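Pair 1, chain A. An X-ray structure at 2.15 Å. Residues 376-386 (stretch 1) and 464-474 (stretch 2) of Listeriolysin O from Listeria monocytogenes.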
# COMPACT_ATOMS: atom_id res chain seq x y z
N TYR A 376 21.72 -1.01 14.21
CA TYR A 376 22.64 -1.84 14.98
C TYR A 376 22.88 -1.24 16.36
O TYR A 376 23.44 -0.14 16.48
CB TYR A 376 23.96 -2.02 14.23
CG TYR A 376 23.83 -2.74 12.91
CD1 TYR A 376 23.55 -2.04 11.74
CD2 TYR A 376 24.00 -4.12 12.83
CE1 TYR A 376 23.43 -2.69 10.53
CE2 TYR A 376 23.89 -4.78 11.62
CZ TYR A 376 23.60 -4.06 10.47
OH TYR A 376 23.49 -4.71 9.27
N THR A 377 22.46 -1.95 17.40
CA THR A 377 22.58 -1.45 18.77
C THR A 377 24.01 -1.58 19.29
O THR A 377 24.70 -2.55 18.99
CB THR A 377 21.63 -2.20 19.73
OG1 THR A 377 20.33 -2.31 19.13
CG2 THR A 377 21.51 -1.46 21.06
N ASP A 378 24.45 -0.59 20.06
CA ASP A 378 25.77 -0.61 20.68
C ASP A 378 25.86 -1.75 21.69
O ASP A 378 24.84 -2.32 22.08
CB ASP A 378 26.07 0.71 21.38
CG ASP A 378 26.25 1.86 20.41
OD1 ASP A 378 26.51 1.60 19.22
OD2 ASP A 378 26.13 3.03 20.84
N GLY A 379 27.08 -2.08 22.11
CA GLY A 379 27.30 -3.16 23.06
C GLY A 379 28.53 -2.96 23.91
O GLY A 379 29.41 -2.16 23.59
N LYS A 380 28.60 -3.71 25.01
CA LYS A 380 29.73 -3.61 25.93
C LYS A 380 30.38 -4.97 26.14
O LYS A 380 29.71 -6.00 26.14
CB LYS A 380 29.28 -3.04 27.28
CG LYS A 380 28.72 -1.62 27.20
CD LYS A 380 28.20 -1.16 28.56
CE LYS A 380 29.30 -1.22 29.61
NZ LYS A 380 28.82 -0.77 30.95
N ILE A 381 31.70 -4.97 26.31
CA ILE A 381 32.41 -6.16 26.75
C ILE A 381 32.93 -5.92 28.17
O ILE A 381 33.76 -5.05 28.39
CB ILE A 381 33.58 -6.52 25.83
CG1 ILE A 381 33.09 -6.72 24.40
CG2 ILE A 381 34.29 -7.77 26.32
CD1 ILE A 381 34.17 -7.18 23.44
N ASN A 382 32.41 -6.70 29.11
CA ASN A 382 32.75 -6.52 30.52
C ASN A 382 33.80 -7.52 30.98
O ASN A 382 33.56 -8.73 30.98
CB ASN A 382 31.49 -6.61 31.38
CG ASN A 382 30.39 -5.67 30.90
OD1 ASN A 382 30.63 -4.49 30.67
ND2 ASN A 382 29.19 -6.21 30.74
N ILE A 383 34.97 -7.02 31.36
CA ILE A 383 36.08 -7.87 31.78
C ILE A 383 36.18 -7.95 33.29
O ILE A 383 36.16 -6.92 33.98
CB ILE A 383 37.43 -7.35 31.24
CG1 ILE A 383 37.37 -7.18 29.72
CG2 ILE A 383 38.56 -8.29 31.64
CD1 ILE A 383 37.09 -8.46 28.98
N ASP A 384 36.28 -9.17 33.82
CA ASP A 384 36.49 -9.36 35.25
C ASP A 384 37.61 -10.36 35.50
O ASP A 384 37.50 -11.54 35.16
CB ASP A 384 35.19 -9.84 35.92
CG ASP A 384 35.27 -9.80 37.43
OD1 ASP A 384 35.93 -10.68 38.02
OD2 ASP A 384 34.68 -8.88 38.03
N HIS A 385 38.69 -9.88 36.09
CA HIS A 385 39.84 -10.72 36.42
C HIS A 385 39.97 -10.84 37.94
O HIS A 385 40.22 -9.85 38.63
CB HIS A 385 41.12 -10.12 35.81
CG HIS A 385 42.38 -10.77 36.29
ND1 HIS A 385 42.43 -12.05 36.79
CD2 HIS A 385 43.65 -10.30 36.32
CE1 HIS A 385 43.68 -12.34 37.12
NE2 HIS A 385 44.44 -11.30 36.84
N SER A 386 39.80 -12.05 38.45
CA SER A 386 39.92 -12.31 39.88
C SER A 386 40.77 -13.54 40.16
O SER A 386 40.68 -14.14 41.23
CB SER A 386 38.53 -12.47 40.51
OG SER A 386 37.90 -13.65 40.07
N PRO A 464 29.73 -12.40 17.78
CA PRO A 464 28.75 -11.38 17.40
C PRO A 464 28.70 -10.25 18.42
O PRO A 464 29.07 -10.45 19.58
CB PRO A 464 27.43 -12.15 17.43
CG PRO A 464 27.65 -13.22 18.45
CD PRO A 464 29.09 -13.63 18.27
N LEU A 465 28.26 -9.07 17.99
CA LEU A 465 28.09 -7.95 18.90
C LEU A 465 26.80 -8.09 19.69
O LEU A 465 25.71 -8.11 19.11
CB LEU A 465 28.10 -6.63 18.12
CG LEU A 465 27.77 -5.38 18.94
CD1 LEU A 465 28.78 -5.19 20.06
CD2 LEU A 465 27.71 -4.14 18.05
N VAL A 466 26.91 -8.19 21.01
CA VAL A 466 25.75 -8.27 21.88
C VAL A 466 25.68 -7.06 22.81
O VAL A 466 26.60 -6.24 22.84
CB VAL A 466 25.76 -9.55 22.73
CG1 VAL A 466 25.66 -10.77 21.82
CG2 VAL A 466 27.02 -9.62 23.58
N LYS A 467 24.60 -6.94 23.57
CA LYS A 467 24.43 -5.81 24.48
C LYS A 467 25.47 -5.84 25.60
O LYS A 467 26.15 -4.84 25.84
CB LYS A 467 23.01 -5.80 25.06
CG LYS A 467 22.63 -4.47 25.68
CD LYS A 467 22.84 -3.33 24.69
CE LYS A 467 22.51 -1.98 25.29
NZ LYS A 467 22.94 -0.87 24.39
N ASN A 468 25.58 -6.98 26.26
CA ASN A 468 26.59 -7.16 27.30
C ASN A 468 27.25 -8.53 27.23
O ASN A 468 26.64 -9.55 27.57
CB ASN A 468 25.98 -6.95 28.69
CG ASN A 468 25.73 -5.48 29.00
OD1 ASN A 468 26.63 -4.78 29.47
ND2 ASN A 468 24.52 -5.02 28.73
N ARG A 469 28.50 -8.56 26.78
CA ARG A 469 29.30 -9.78 26.81
C ARG A 469 30.22 -9.75 28.02
O ARG A 469 31.13 -8.92 28.10
CB ARG A 469 30.11 -9.94 25.53
CG ARG A 469 31.00 -11.18 25.52
CD ARG A 469 31.70 -11.38 24.19
NE ARG A 469 30.74 -11.50 23.09
CZ ARG A 469 30.13 -12.64 22.75
NH1 ARG A 469 30.37 -13.75 23.43
NH2 ARG A 469 29.28 -12.65 21.74
N ASN A 470 29.98 -10.64 28.98
CA ASN A 470 30.75 -10.66 30.21
C ASN A 470 31.86 -11.70 30.19
O ASN A 470 31.60 -12.90 30.27
CB ASN A 470 29.83 -10.89 31.42
CG ASN A 470 28.69 -9.90 31.47
OD1 ASN A 470 28.86 -8.75 31.88
ND2 ASN A 470 27.50 -10.35 31.06
N ILE A 471 33.10 -11.22 30.08
CA ILE A 471 34.26 -12.10 30.10
C ILE A 471 34.86 -12.11 31.50
O ILE A 471 35.32 -11.08 32.00
CB ILE A 471 35.33 -11.62 29.10
CG1 ILE A 471 34.72 -11.45 27.71
CG2 ILE A 471 36.50 -12.59 29.06
CD1 ILE A 471 34.31 -12.75 27.06
N SER A 472 34.86 -13.28 32.13
CA SER A 472 35.42 -13.41 33.47
C SER A 472 36.48 -14.50 33.53
O SER A 472 36.33 -15.55 32.91
CB SER A 472 34.32 -13.71 34.49
OG SER A 472 33.35 -12.67 34.51
N ILE A 473 37.56 -14.24 34.26
CA ILE A 473 38.57 -15.25 34.51
C ILE A 473 38.89 -15.32 36.00
O ILE A 473 38.91 -14.30 36.69
CB ILE A 473 39.87 -15.00 33.71
CG1 ILE A 473 40.46 -13.63 34.04
CG2 ILE A 473 39.62 -15.13 32.22
CD1 ILE A 473 41.82 -13.37 33.41
N TRP A 474 39.13 -16.54 36.49
CA TRP A 474 39.48 -16.74 37.89
C TRP A 474 40.27 -18.03 38.05
O TRP A 474 40.83 -18.55 37.08
CB TRP A 474 38.23 -16.73 38.78
CG TRP A 474 37.27 -17.86 38.53
CD1 TRP A 474 37.15 -19.01 39.26
CD2 TRP A 474 36.27 -17.94 37.50
NE1 TRP A 474 36.15 -19.80 38.74
CE2 TRP A 474 35.59 -19.16 37.66
CE3 TRP A 474 35.89 -17.09 36.45
CZ2 TRP A 474 34.56 -19.57 36.81
CZ3 TRP A 474 34.86 -17.49 35.61
CH2 TRP A 474 34.21 -18.72 35.79
O HOH W 1 29.40 -7.30 23.02
O HOH W 2 26.77 -2.81 31.23
O HOH W 3 32.57 -9.99 33.48

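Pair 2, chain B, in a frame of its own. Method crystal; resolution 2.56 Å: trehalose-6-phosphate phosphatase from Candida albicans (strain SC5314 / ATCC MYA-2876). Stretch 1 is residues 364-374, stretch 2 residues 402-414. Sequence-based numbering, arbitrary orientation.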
# COMPACT_ATOMS: atom_id res chain seq x y z
N ARG B 364 -6.95 -30.79 -10.74
CA ARG B 364 -7.80 -31.13 -9.61
C ARG B 364 -7.03 -32.07 -8.70
O ARG B 364 -6.15 -32.81 -9.16
CB ARG B 364 -9.11 -31.76 -10.09
CG ARG B 364 -9.93 -30.84 -10.99
CD ARG B 364 -11.11 -31.55 -11.63
NE ARG B 364 -11.71 -30.74 -12.68
CZ ARG B 364 -12.68 -31.14 -13.49
NH1 ARG B 364 -13.19 -32.36 -13.36
NH2 ARG B 364 -13.16 -30.33 -14.42
N GLU B 365 -7.34 -32.01 -7.40
CA GLU B 365 -6.66 -32.78 -6.35
C GLU B 365 -5.22 -32.32 -6.06
O GLU B 365 -4.65 -32.67 -5.03
CB GLU B 365 -6.63 -34.28 -6.67
CG GLU B 365 -7.99 -34.95 -6.72
CD GLU B 365 -7.89 -36.42 -7.06
OE1 GLU B 365 -7.35 -36.75 -8.14
OE2 GLU B 365 -8.33 -37.25 -6.24
N THR B 366 -4.64 -31.53 -6.97
CA THR B 366 -3.22 -31.20 -6.86
C THR B 366 -2.91 -29.72 -6.64
O THR B 366 -1.78 -29.36 -6.32
CB THR B 366 -2.45 -31.67 -8.11
OG1 THR B 366 -3.17 -31.29 -9.29
CG2 THR B 366 -2.28 -33.18 -8.09
N VAL B 367 -3.91 -28.85 -6.82
CA VAL B 367 -3.67 -27.42 -6.64
C VAL B 367 -4.38 -26.88 -5.41
O VAL B 367 -5.59 -27.04 -5.25
CB VAL B 367 -4.12 -26.61 -7.86
CG1 VAL B 367 -3.76 -25.14 -7.68
CG2 VAL B 367 -3.47 -27.16 -9.11
N VAL B 368 -3.62 -26.23 -4.53
CA VAL B 368 -4.17 -25.62 -3.33
C VAL B 368 -3.95 -24.11 -3.34
O VAL B 368 -2.81 -23.65 -3.48
CB VAL B 368 -3.56 -26.22 -2.06
CG1 VAL B 368 -4.05 -25.46 -0.83
CG2 VAL B 368 -3.91 -27.70 -1.94
N LEU B 369 -5.03 -23.36 -3.21
CA LEU B 369 -4.95 -21.90 -3.13
C LEU B 369 -4.97 -21.45 -1.67
O LEU B 369 -5.95 -21.69 -0.96
CB LEU B 369 -6.11 -21.26 -3.91
CG LEU B 369 -6.14 -19.73 -4.05
CD1 LEU B 369 -6.74 -19.33 -5.39
CD2 LEU B 369 -6.93 -19.09 -2.92
N ILE B 370 -3.90 -20.81 -1.23
CA ILE B 370 -3.83 -20.29 0.13
C ILE B 370 -3.99 -18.77 0.13
O ILE B 370 -3.15 -18.05 -0.42
CB ILE B 370 -2.50 -20.67 0.82
CG1 ILE B 370 -2.40 -22.18 0.98
CG2 ILE B 370 -2.39 -19.98 2.17
CD1 ILE B 370 -1.02 -22.68 1.32
N GLN B 371 -5.07 -18.30 0.74
CA GLN B 371 -5.34 -16.87 0.83
C GLN B 371 -5.38 -16.43 2.29
O GLN B 371 -6.20 -16.91 3.07
CB GLN B 371 -6.66 -16.52 0.14
CG GLN B 371 -6.94 -15.03 0.05
CD GLN B 371 -5.99 -14.32 -0.90
OE1 GLN B 371 -5.54 -14.90 -1.89
NE2 GLN B 371 -5.67 -13.07 -0.59
N VAL B 372 -4.48 -15.51 2.65
CA VAL B 372 -4.53 -14.87 3.96
C VAL B 372 -5.03 -13.44 3.78
O VAL B 372 -4.47 -12.67 3.00
CB VAL B 372 -3.15 -14.88 4.66
CG1 VAL B 372 -2.04 -14.70 3.64
CG2 VAL B 372 -3.09 -13.80 5.73
N SER B 373 -6.10 -13.11 4.48
CA SER B 373 -6.78 -11.83 4.27
C SER B 373 -6.76 -10.93 5.50
O SER B 373 -6.69 -11.41 6.64
CB SER B 373 -8.22 -12.07 3.82
OG SER B 373 -8.85 -13.04 4.63
N SER B 374 -6.84 -9.63 5.26
CA SER B 374 -6.90 -8.63 6.31
C SER B 374 -8.28 -7.99 6.31
O SER B 374 -8.89 -7.84 5.25
CB SER B 374 -5.80 -7.58 6.12
OG SER B 374 -4.57 -8.20 5.78
N ASN B 402 -9.32 -35.09 2.50
CA ASN B 402 -7.87 -34.96 2.54
C ASN B 402 -7.35 -33.79 1.70
O ASN B 402 -6.20 -33.38 1.85
CB ASN B 402 -7.21 -36.26 2.07
CG ASN B 402 -7.62 -37.46 2.90
OD1 ASN B 402 -8.28 -38.38 2.42
ND2 ASN B 402 -7.23 -37.45 4.17
N HIS B 403 -8.20 -33.26 0.82
CA HIS B 403 -7.80 -32.14 -0.03
C HIS B 403 -8.78 -30.97 0.04
O HIS B 403 -9.97 -31.12 -0.23
CB HIS B 403 -7.65 -32.59 -1.49
CG HIS B 403 -7.21 -31.49 -2.41
ND1 HIS B 403 -7.93 -31.13 -3.53
CD2 HIS B 403 -6.14 -30.66 -2.36
CE1 HIS B 403 -7.31 -30.13 -4.14
NE2 HIS B 403 -6.23 -29.83 -3.45
N THR B 404 -8.25 -29.80 0.38
CA THR B 404 -9.03 -28.57 0.40
C THR B 404 -8.39 -27.53 -0.53
O THR B 404 -7.33 -26.98 -0.23
CB THR B 404 -9.13 -27.98 1.82
OG1 THR B 404 -9.76 -28.94 2.68
CG2 THR B 404 -9.95 -26.70 1.82
N PRO B 405 -9.05 -27.28 -1.68
CA PRO B 405 -8.57 -26.39 -2.75
C PRO B 405 -8.26 -24.97 -2.27
O PRO B 405 -7.21 -24.44 -2.62
CB PRO B 405 -9.74 -26.38 -3.74
CG PRO B 405 -10.43 -27.67 -3.51
CD PRO B 405 -10.33 -27.91 -2.03
N VAL B 406 -9.17 -24.37 -1.50
CA VAL B 406 -8.94 -23.02 -1.00
C VAL B 406 -8.81 -22.98 0.52
O VAL B 406 -9.70 -23.42 1.25
CB VAL B 406 -10.08 -22.06 -1.40
CG1 VAL B 406 -9.80 -20.66 -0.88
CG2 VAL B 406 -10.24 -22.04 -2.91
N LEU B 407 -7.69 -22.44 1.00
CA LEU B 407 -7.49 -22.22 2.42
C LEU B 407 -7.53 -20.72 2.71
O LEU B 407 -6.75 -19.95 2.15
CB LEU B 407 -6.16 -22.83 2.88
CG LEU B 407 -6.12 -24.36 2.85
CD1 LEU B 407 -4.71 -24.89 3.06
CD2 LEU B 407 -7.08 -24.94 3.88
N HIS B 408 -8.45 -20.32 3.59
CA HIS B 408 -8.65 -18.91 3.90
C HIS B 408 -8.35 -18.60 5.36
O HIS B 408 -9.07 -19.03 6.26
CB HIS B 408 -10.09 -18.49 3.56
CG HIS B 408 -10.30 -17.01 3.58
ND1 HIS B 408 -11.56 -16.45 3.49
CD2 HIS B 408 -9.43 -15.98 3.67
CE1 HIS B 408 -11.45 -15.13 3.53
NE2 HIS B 408 -10.16 -14.82 3.64
N TYR B 409 -7.28 -17.84 5.58
CA TYR B 409 -6.90 -17.42 6.92
C TYR B 409 -7.17 -15.94 7.10
O TYR B 409 -6.61 -15.11 6.38
CB TYR B 409 -5.42 -17.73 7.18
CG TYR B 409 -5.04 -19.17 6.97
CD1 TYR B 409 -5.23 -20.12 7.97
CD2 TYR B 409 -4.48 -19.59 5.77
CE1 TYR B 409 -4.88 -21.44 7.78
CE2 TYR B 409 -4.13 -20.91 5.57
CZ TYR B 409 -4.33 -21.83 6.57
OH TYR B 409 -3.98 -23.15 6.37
N GLN B 410 -8.03 -15.61 8.06
CA GLN B 410 -8.36 -14.21 8.34
C GLN B 410 -7.68 -13.75 9.62
O GLN B 410 -7.81 -12.58 10.02
CB GLN B 410 -9.88 -14.03 8.43
CG GLN B 410 -10.59 -14.18 7.10
CD GLN B 410 -12.10 -14.27 7.23
OE1 GLN B 410 -12.69 -15.33 7.01
NE2 GLN B 410 -12.74 -13.15 7.56
N MET B 411 -6.98 -14.64 10.28
CA MET B 411 -6.18 -14.28 11.44
C MET B 411 -4.89 -13.60 11.02
O MET B 411 -4.45 -13.74 9.89
CB MET B 411 -5.88 -15.50 12.30
CG MET B 411 -4.70 -16.32 11.85
SD MET B 411 -5.16 -17.61 10.71
CE MET B 411 -6.67 -18.21 11.44
N ARG B 412 -4.28 -12.86 11.94
CA ARG B 412 -2.97 -12.27 11.67
C ARG B 412 -1.92 -13.37 11.74
O ARG B 412 -1.87 -14.14 12.69
CB ARG B 412 -2.65 -11.16 12.67
CG ARG B 412 -3.59 -9.97 12.60
CD ARG B 412 -3.23 -8.92 13.64
NE ARG B 412 -4.13 -7.77 13.60
CZ ARG B 412 -4.08 -6.76 14.46
NH1 ARG B 412 -3.18 -6.76 15.43
NH2 ARG B 412 -4.93 -5.75 14.35
N VAL B 413 -1.09 -13.44 10.71
CA VAL B 413 -0.04 -14.45 10.66
C VAL B 413 1.31 -13.82 10.96
O VAL B 413 1.48 -12.61 10.79
CB VAL B 413 0.00 -15.17 9.30
CG1 VAL B 413 -1.39 -15.64 8.91
CG2 VAL B 413 0.57 -14.25 8.23
N ALA B 414 2.25 -14.64 11.39
CA ALA B 414 3.57 -14.14 11.75
C ALA B 414 4.38 -13.77 10.51
O ALA B 414 4.17 -14.32 9.43
CB ALA B 414 4.32 -15.17 12.58

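Both pairs are two neighbouring parallel strands. The strand axes approach to 4.6 Å at 16° in pair 1 and to 4.7 Å at 13° in pair 2, and 14 central residues superpose with an RMSD of 0.7 Å over N, CA and C. The register is therefore shared: Lys380(A)–Asn468(A) falls on Leu369(B)–Val406(B), Ile381(A)–Arg469(A) on Ile370(B)–Leu407(B), Asn382(A)–Asn470(A) on Gln371(B)–His408(B), and Ile383(A)–Ile471(A) on Val372(B)–Tyr409(B).

The hydrogen-bond ladder confirms the match. In pair 1, Lys380(A) N donates to Lys467(A) O (2.8 Å), and Arg469(A) N returns to Lys380(A) O (2.9 Å); at the equivalent positions Leu369(B) N donates to Pro405(B) O (2.5 Å) and Leu407(B) N to Leu369(B) O (2.7 Å). The alternation continues through Asn382(A) N to Arg469(A) O (2.8 Å) and Gln371(B) N to Leu407(B) O (2.7 Å). Pro405(B), which lacks an amide proton, fits because this position contributes its carbonyl to the ladder. The Ser373(B) N to Tyr409(B) O bond (2.8 Å) matches Asp384(A) N to Ile471(A) O (2.8 Å). After it pair 1 adds a rung, Ile473(A) N to Asp384(A) O (2.8 Å), where in pair 2 Met411(B) N stands 4.9 Å from Ser373(B) O.

The sheet face bearing Lys380(A), Asn382(A), Asn468(A) and Asn470(A) shows the clearest chemical difference. Asn382(A) ND2 donates to both Asn468(A) OD1 (3.2 Å) and Asn470(A) OD1 (2.8 Å), so one amide group bridges two successive side chains on the same face of the neighbouring strand. A water extends this polar network, donating to Asn468(A) OD1 (2.6 Å) and accepting from Lys380(A) NZ (2.9 Å). In pair 2 the Lys380(A)–Asn468(A) site is apolar, with Leu369(B) CD2 3.9 Å from Val406(B) CG1. Gln371(B), matching Asn382(A), turns its end away and bonds elsewhere in the structure. His408(B), matching Asn470(A), instead reaches Ser373(B), the counterpart of Asp384(A): His408(B) NE2 and Ser373(B) OG lie 2.4 Å apart in a very short hydrogen bond, with the hydroxyl at the ring's edge.

The opposite face is more alike. Ile381(A) and Ile370(B) coincide, their side-chain centres 1.2 Å apart, and each packs against the residue two positions beyond its bridge partner: Ile381(A) CG2 lies 4.0 Å from Ile471(A) CG1, and Ile370(B) CG2 lies 3.9 Å from Tyr409(B) CE2, at the ring edge. Ile383(A) CD1 approaches Ile471(A) CB to 3.6 Å, whereas the shorter Val372(B) leaves 4.4 Å between its CB and Tyr409(B) CB; its CG2 also meets Val413(B) CG1 at 4.0 Å.

The strand entrances diverge. At Gly379(A) an ideal CB would stand 2.0 Å from Val466(A) O and 2.7 Å from Leu465(A) CD1, both clashes. The matching Val368(B) carries a side chain, its CG2 3.5 Å from His403(B) NE2 and its CG1 4.0 Å from Leu407(B) CD1. His403(B) NE2 also donates a weak hydrogen bond to Val367(B) O (3.4 Å), whereas in pair 1 Lys467(A) NZ donates weakly to Asp378(A) O (3.3 Å).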